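Local atomic coordinates of nucleocapsid (Crimean-congo hemorrhagic fever virus, PDB entry 4AKL), a protein that binds single- and double-stranded RNA, probably helps to package the viral genome, and displays sequence-nonspecific endonuclease activity on double-stranded DNA. Residues Q369-I373 with M446-A450; L359-D365 with V379-I385. All coordinates share one frame; numbering follows the deposited sequence.

Contact 1 of 2, residues Q369-I373 with M446-A450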
loop_
_atom_site.group_PDB
_atom_site.type_symbol
_atom_site.label_atom_id
_atom_site.label_comp_id
_atom_site.label_asym_id
_atom_site.label_seq_id
_atom_site.Cartn_x
_atom_site.Cartn_y
_atom_site.Cartn_z
ATOM N N GLN A 369 18.178 5.350 6.695
ATOM C CA GLN A 369 19.404 4.658 6.930
ATOM C C GLN A 369 19.408 3.136 6.560
ATOM O O GLN A 369 20.440 2.490 6.704
ATOM C CB GLN A 369 19.798 4.860 8.397
ATOM C CG GLN A 369 20.119 6.308 8.717
ATOM C CD GLN A 369 20.582 6.548 10.145
ATOM O OE1 GLN A 369 20.444 5.685 11.026
ATOM N NE2 GLN A 369 21.139 7.754 10.390
ATOM N N GLN A 370 18.293 2.592 6.101
ATOM C CA GLN A 370 18.175 1.153 5.824
ATOM C C GLN A 370 17.688 0.896 4.392
ATOM O O GLN A 370 17.467 1.829 3.616
ATOM C CB GLN A 370 17.197 0.523 6.843
ATOM C CG GLN A 370 17.571 0.740 8.343
ATOM C CD GLN A 370 18.809 0.025 8.722
ATOM O OE1 GLN A 370 19.103 -1.064 8.183
ATOM N NE2 GLN A 370 19.580 0.614 9.665
ATOM N N ASN A 371 17.517 -0.384 4.049
ATOM C CA ASN A 371 16.924 -0.749 2.762
ATOM C C ASN A 371 15.529 -0.120 2.663
ATOM O O ASN A 371 14.724 -0.272 3.551
ATOM C CB ASN A 371 16.838 -2.254 2.617
ATOM C CG ASN A 371 16.474 -2.684 1.216
ATOM O OD1 ASN A 371 15.526 -2.190 0.629
ATOM N ND2 ASN A 371 17.222 -3.609 0.685
ATOM N N ARG A 372 15.286 0.584 1.560
ATOM C CA ARG A 372 14.047 1.288 1.326
ATOM C C ARG A 372 12.819 0.477 1.338
ATOM O O ARG A 372 11.755 1.003 1.560
ATOM C CB ARG A 372 14.090 2.002 -0.040
ATOM C CG ARG A 372 14.495 3.432 0.009
ATOM C CD ARG A 372 15.654 3.672 0.875
ATOM N NE ARG A 372 16.417 4.925 0.694
ATOM C CZ ARG A 372 16.129 6.024 -0.050
ATOM N NH1 ARG A 372 15.037 6.188 -0.820
ATOM N NH2 ARG A 372 17.015 7.017 -0.018
ATOM N N ILE A 373 12.938 -0.807 1.087
ATOM C CA ILE A 373 11.801 -1.673 1.131
ATOM C C ILE A 373 11.151 -1.596 2.539
ATOM O O ILE A 373 9.930 -1.839 2.708
ATOM C CB ILE A 373 12.232 -3.118 0.718
ATOM C CG1 ILE A 373 11.035 -3.994 0.318
ATOM C CG2 ILE A 373 13.033 -3.796 1.867
ATOM C CD1 ILE A 373 10.141 -3.496 -0.899
ATOM N N MET A 446 19.272 -2.065 -6.866
ATOM C CA MET A 446 18.238 -1.136 -6.467
ATOM C C MET A 446 17.449 -1.761 -5.328
ATOM O O MET A 446 17.079 -2.915 -5.414
ATOM C CB MET A 446 17.306 -0.844 -7.630
ATOM C CG MET A 446 17.999 -0.314 -8.858
ATOM S SD MET A 446 16.803 -0.074 -10.185
ATOM C CE MET A 446 16.262 1.602 -9.839
ATOM N N ASP A 447 17.189 -0.987 -4.266
ATOM C CA ASP A 447 16.278 -1.429 -3.207
ATOM C C ASP A 447 14.883 -1.658 -3.821
ATOM O O ASP A 447 14.205 -2.586 -3.493
ATOM C CB ASP A 447 16.168 -0.374 -2.083
ATOM C CG ASP A 447 17.486 -0.155 -1.323
ATOM O OD1 ASP A 447 18.474 -0.857 -1.639
ATOM O OD2 ASP A 447 17.530 0.736 -0.412
ATOM N N ILE A 448 14.496 -0.782 -4.726
ATOM C CA ILE A 448 13.132 -0.730 -5.255
ATOM C C ILE A 448 13.102 -0.715 -6.757
ATOM O O ILE A 448 13.656 0.220 -7.361
ATOM C CB ILE A 448 12.429 0.577 -4.763
ATOM C CG1 ILE A 448 12.167 0.525 -3.249
ATOM C CG2 ILE A 448 11.072 0.866 -5.540
ATOM C CD1 ILE A 448 11.479 -0.701 -2.834
ATOM N N VAL A 449 12.457 -1.721 -7.360
ATOM C CA VAL A 449 12.272 -1.785 -8.825
ATOM C C VAL A 449 10.783 -1.489 -9.090
ATOM O O VAL A 449 9.932 -2.366 -8.866
ATOM C CB VAL A 449 12.699 -3.121 -9.362
ATOM C CG1 VAL A 449 12.405 -3.264 -10.884
ATOM C CG2 VAL A 449 14.178 -3.314 -9.111
ATOM N N ALA A 450 10.491 -0.248 -9.537
ATOM C CA ALA A 450 9.102 0.191 -9.803
ATOM C C ALA A 450 8.267 -0.802 -10.648
ATOM O O ALA A 450 7.140 -1.073 -10.332
ATOM C CB ALA A 450 9.066 1.558 -10.512
#
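The backbone N of Arg-372 gives its hydrogen to Asp-447 OD2 over 3.0 Å, in an almost straight bond (N-H...O 175°) that reaches the oxygen from above the carboxylate plane. Attraction from the arginine side chain is more distant: Arg-372 NE lies 4.5 Å from Asp-447 OD2, an oxygen well out of the guanidinium plane, and no N-H is aimed at it, so they probably attract each other through their opposite charges alone, short of a salt bridge. The aliphatic part of Arg-372 still lies against the acid, CD being 3.7 Å from Asp-447 OD2. Beside it the flat end of Asn-371 stacks on the carboxylate, the two planes 26° apart and the side chains running in opposite directions; Asn-371 OD1 sits 3.3 Å from Asp-447 CB. With CG swung opposite the backbone N (chi1 -169°), the asparagine turns OD1 back to its own chain, where an in-plane lone pair accepts from Ile-373 N at 3.0 Å and fixes the amide. Asparagine suits this place because it can close the turn while laying a flat amide against the acid. Farther along, the ends of two isoleucines meet, Ile-373 CD1 and Ile-448 CD1 being 3.7 Å apart, and Ile-373 also leans on Ile-180 of helix 163-181. In this surface contact an Asx turn at the start of a 3-10 segment docks on the loop just before helix 450-460.

Contact 2 of 2, residues L359-D365 with V379-I385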
loop_
_atom_site.group_PDB
_atom_site.type_symbol
_atom_site.label_atom_id
_atom_site.label_comp_id
_atom_site.label_asym_id
_atom_site.label_seq_id
_atom_site.Cartn_x
_atom_site.Cartn_y
_atom_site.Cartn_z
ATOM N N LEU A 359 6.389 20.377 1.679
ATOM C CA LEU A 359 6.370 19.048 1.055
ATOM C C LEU A 359 7.820 18.533 0.988
ATOM O O LEU A 359 8.079 17.355 1.202
ATOM C CB LEU A 359 5.781 19.089 -0.372
ATOM C CG LEU A 359 5.366 17.730 -0.944
ATOM C CD1 LEU A 359 4.113 17.129 -0.202
ATOM C CD2 LEU A 359 5.098 17.810 -2.445
ATOM N N TYR A 360 8.760 19.438 0.675
ATOM C CA TYR A 360 10.140 19.038 0.496
ATOM C C TYR A 360 10.676 18.436 1.792
ATOM O O TYR A 360 11.384 17.414 1.761
ATOM C CB TYR A 360 11.047 20.235 0.114
ATOM C CG TYR A 360 12.479 19.846 -0.260
ATOM C CD1 TYR A 360 13.447 19.548 0.742
ATOM C CD2 TYR A 360 12.866 19.769 -1.584
ATOM C CE1 TYR A 360 14.756 19.158 0.403
ATOM C CE2 TYR A 360 14.221 19.396 -1.947
ATOM C CZ TYR A 360 15.147 19.097 -0.958
ATOM O OH TYR A 360 16.464 18.742 -1.309
ATOM N N GLU A 361 10.345 19.041 2.914
ATOM C CA GLU A 361 10.874 18.580 4.202
ATOM C C GLU A 361 10.400 17.177 4.587
ATOM O O GLU A 361 11.022 16.532 5.435
ATOM C CB GLU A 361 10.567 19.558 5.295
ATOM C CG GLU A 361 11.236 19.275 6.662
ATOM C CD GLU A 361 12.816 19.329 6.684
ATOM O OE1 GLU A 361 13.506 19.258 5.624
ATOM O OE2 GLU A 361 13.346 19.432 7.791
ATOM N N LEU A 362 9.343 16.715 3.948
ATOM C CA LEU A 362 8.881 15.330 4.117
ATOM C C LEU A 362 9.796 14.252 3.439
ATOM O O LEU A 362 9.821 13.087 3.863
ATOM C CB LEU A 362 7.443 15.194 3.642
ATOM C CG LEU A 362 6.440 16.169 4.244
ATOM C CD1 LEU A 362 5.042 15.900 3.647
ATOM C CD2 LEU A 362 6.428 16.126 5.783
ATOM N N PHE A 363 10.548 14.640 2.411
ATOM C CA PHE A 363 11.403 13.687 1.701
ATOM C C PHE A 363 12.354 12.937 2.591
ATOM O O PHE A 363 13.053 13.537 3.404
ATOM C CB PHE A 363 12.236 14.365 0.605
ATOM C CG PHE A 363 11.453 14.812 -0.603
ATOM C CD1 PHE A 363 10.417 14.121 -1.084
ATOM C CD2 PHE A 363 11.841 15.970 -1.299
ATOM C CE1 PHE A 363 9.702 14.541 -2.234
ATOM C CE2 PHE A 363 11.142 16.395 -2.409
ATOM C CZ PHE A 363 10.062 15.653 -2.886
ATOM N N ALA A 364 12.415 11.628 2.422
ATOM C CA ALA A 364 13.378 10.825 3.198
ATOM C C ALA A 364 14.580 10.308 2.386
ATOM O O ALA A 364 15.379 9.480 2.872
ATOM C CB ALA A 364 12.643 9.636 3.872
ATOM N N ASP A 365 14.710 10.771 1.160
ATOM C CA ASP A 365 15.725 10.223 0.236
ATOM C C ASP A 365 17.133 10.149 0.816
ATOM O O ASP A 365 17.818 9.176 0.619
ATOM C CB ASP A 365 15.795 11.034 -1.073
ATOM C CG ASP A 365 14.417 11.097 -1.786
ATOM O OD1 ASP A 365 13.501 11.722 -1.267
ATOM O OD2 ASP A 365 14.265 10.477 -2.839
ATOM N N VAL A 379 5.760 7.679 4.450
ATOM C CA VAL A 379 6.951 8.501 4.288
ATOM C C VAL A 379 7.179 8.844 2.802
ATOM O O VAL A 379 7.271 7.945 1.942
ATOM C CB VAL A 379 8.192 7.831 4.890
ATOM C CG1 VAL A 379 9.493 8.721 4.706
ATOM C CG2 VAL A 379 7.943 7.506 6.370
ATOM N N LEU A 380 7.224 10.143 2.508
ATOM C CA LEU A 380 7.491 10.648 1.169
ATOM C C LEU A 380 8.943 10.477 0.737
ATOM O O LEU A 380 9.843 10.486 1.551
ATOM C CB LEU A 380 7.094 12.112 1.057
ATOM C CG LEU A 380 7.046 12.723 -0.365
ATOM C CD1 LEU A 380 6.071 11.952 -1.302
ATOM C CD2 LEU A 380 6.635 14.174 -0.289
ATOM N N THR A 381 9.123 10.292 -0.559
ATOM C CA THR A 381 10.422 10.266 -1.241
ATOM C C THR A 381 10.202 10.885 -2.623
ATOM O O THR A 381 9.038 11.038 -3.074
ATOM C CB THR A 381 11.016 8.830 -1.505
ATOM O OG1 THR A 381 10.110 8.098 -2.320
ATOM C CG2 THR A 381 11.274 8.065 -0.226
ATOM N N ALA A 382 11.312 11.237 -3.297
ATOM C CA ALA A 382 11.249 11.772 -4.656
ATOM C C ALA A 382 10.485 10.777 -5.544
ATOM O O ALA A 382 9.614 11.178 -6.271
ATOM C CB ALA A 382 12.700 12.090 -5.237
ATOM N N GLY A 383 10.784 9.479 -5.437
ATOM C CA GLY A 383 10.102 8.486 -6.220
ATOM C C GLY A 383 8.616 8.341 -5.857
ATOM O O GLY A 383 7.832 7.969 -6.711
ATOM N N ARG A 384 8.216 8.660 -4.624
ATOM C CA ARG A 384 6.771 8.638 -4.228
ATOM C C ARG A 384 5.972 9.833 -4.684
ATOM O O ARG A 384 4.763 9.816 -4.604
ATOM C CB ARG A 384 6.669 8.399 -2.735
ATOM C CG ARG A 384 6.895 6.893 -2.438
ATOM C CD ARG A 384 6.983 6.617 -0.967
ATOM N NE ARG A 384 6.912 5.189 -0.706
ATOM C CZ ARG A 384 6.918 4.625 0.480
ATOM N NH1 ARG A 384 6.984 5.361 1.609
ATOM N NH2 ARG A 384 6.858 3.296 0.536
ATOM N N ILE A 385 6.624 10.863 -5.246
ATOM C CA ILE A 385 5.908 11.992 -5.803
ATOM C C ILE A 385 4.920 11.490 -6.910
ATOM O O ILE A 385 3.802 12.049 -7.068
ATOM C CB ILE A 385 6.884 13.126 -6.266
ATOM C CG1 ILE A 385 7.366 13.964 -5.039
ATOM C CG2 ILE A 385 6.224 14.071 -7.247
ATOM C CD1 ILE A 385 6.330 14.980 -4.401
HETATM O O HOH W 1 13.341 8.500 -4.209
#
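The Phe-363 ring receives Ile-385 at its edge, CG1 lying near the ring plane and 3.7 Å from CE1, while Phe-363 CD2 sits over one face of the Tyr-360 ring, offset toward its rim. Leu-380 runs alongside the phenylalanine in the same direction, and its CD2 touches CE1 obliquely. That branched leucine fills the middle of the contact: held opposite the backbone N (chi1 -168°), CG carries CD2 to within 3.8 Å of Leu-359 CG, the two side chains crossing at about a right angle. Trp-313 of helix 306-316 packs against both leucines. At the other end the methyls Ala-364 CB and Val-379 CG1 are pressed to 3.4 Å, tighter than usual. Polar bonds, one between backbones and two from an aspartate side chain, hold the segments together. Ala-364 N donates to Leu-380 O at 2.9 Å, and Asp-365 straddles Ala-382 N, which shares its hydrogen between OD1 (3.0 Å) and OD2 (3.1 Å), each on its syn lone pair. A short carboxylate suits this fork, and a water carries OD2 on to Gly-383 N. Thr-381 suits its place because OG1 can accept from Arg-384 N; this ST motif stands in the turn into helix 385-392, and that turn packs against the chain leaving helix 355-360.

From the N-terminal side, the chain leaves helix 355-360 through 359-365, passes 369-373, and returns at 379-385 to close contact 2 after a bridge of 13 residues without alpha-helix or strand. Contact 1 needs a longer excursion: 72 residues, including helices 385-392 and 425-440, separate 369-373 from 446-450. The two contacts therefore cross, since 369-373 lies within the loop that contact 2 closes and its partner lies beyond it. Contact 2 is buried and joins the exit of helix 355-360 to the entry of helix 385-392; contact 1, on the surface, fastens the intervening loop to the approach to helix 450-460. Their centres are 14 Å apart, and the Arg-372 side chain reaches from one towards the other.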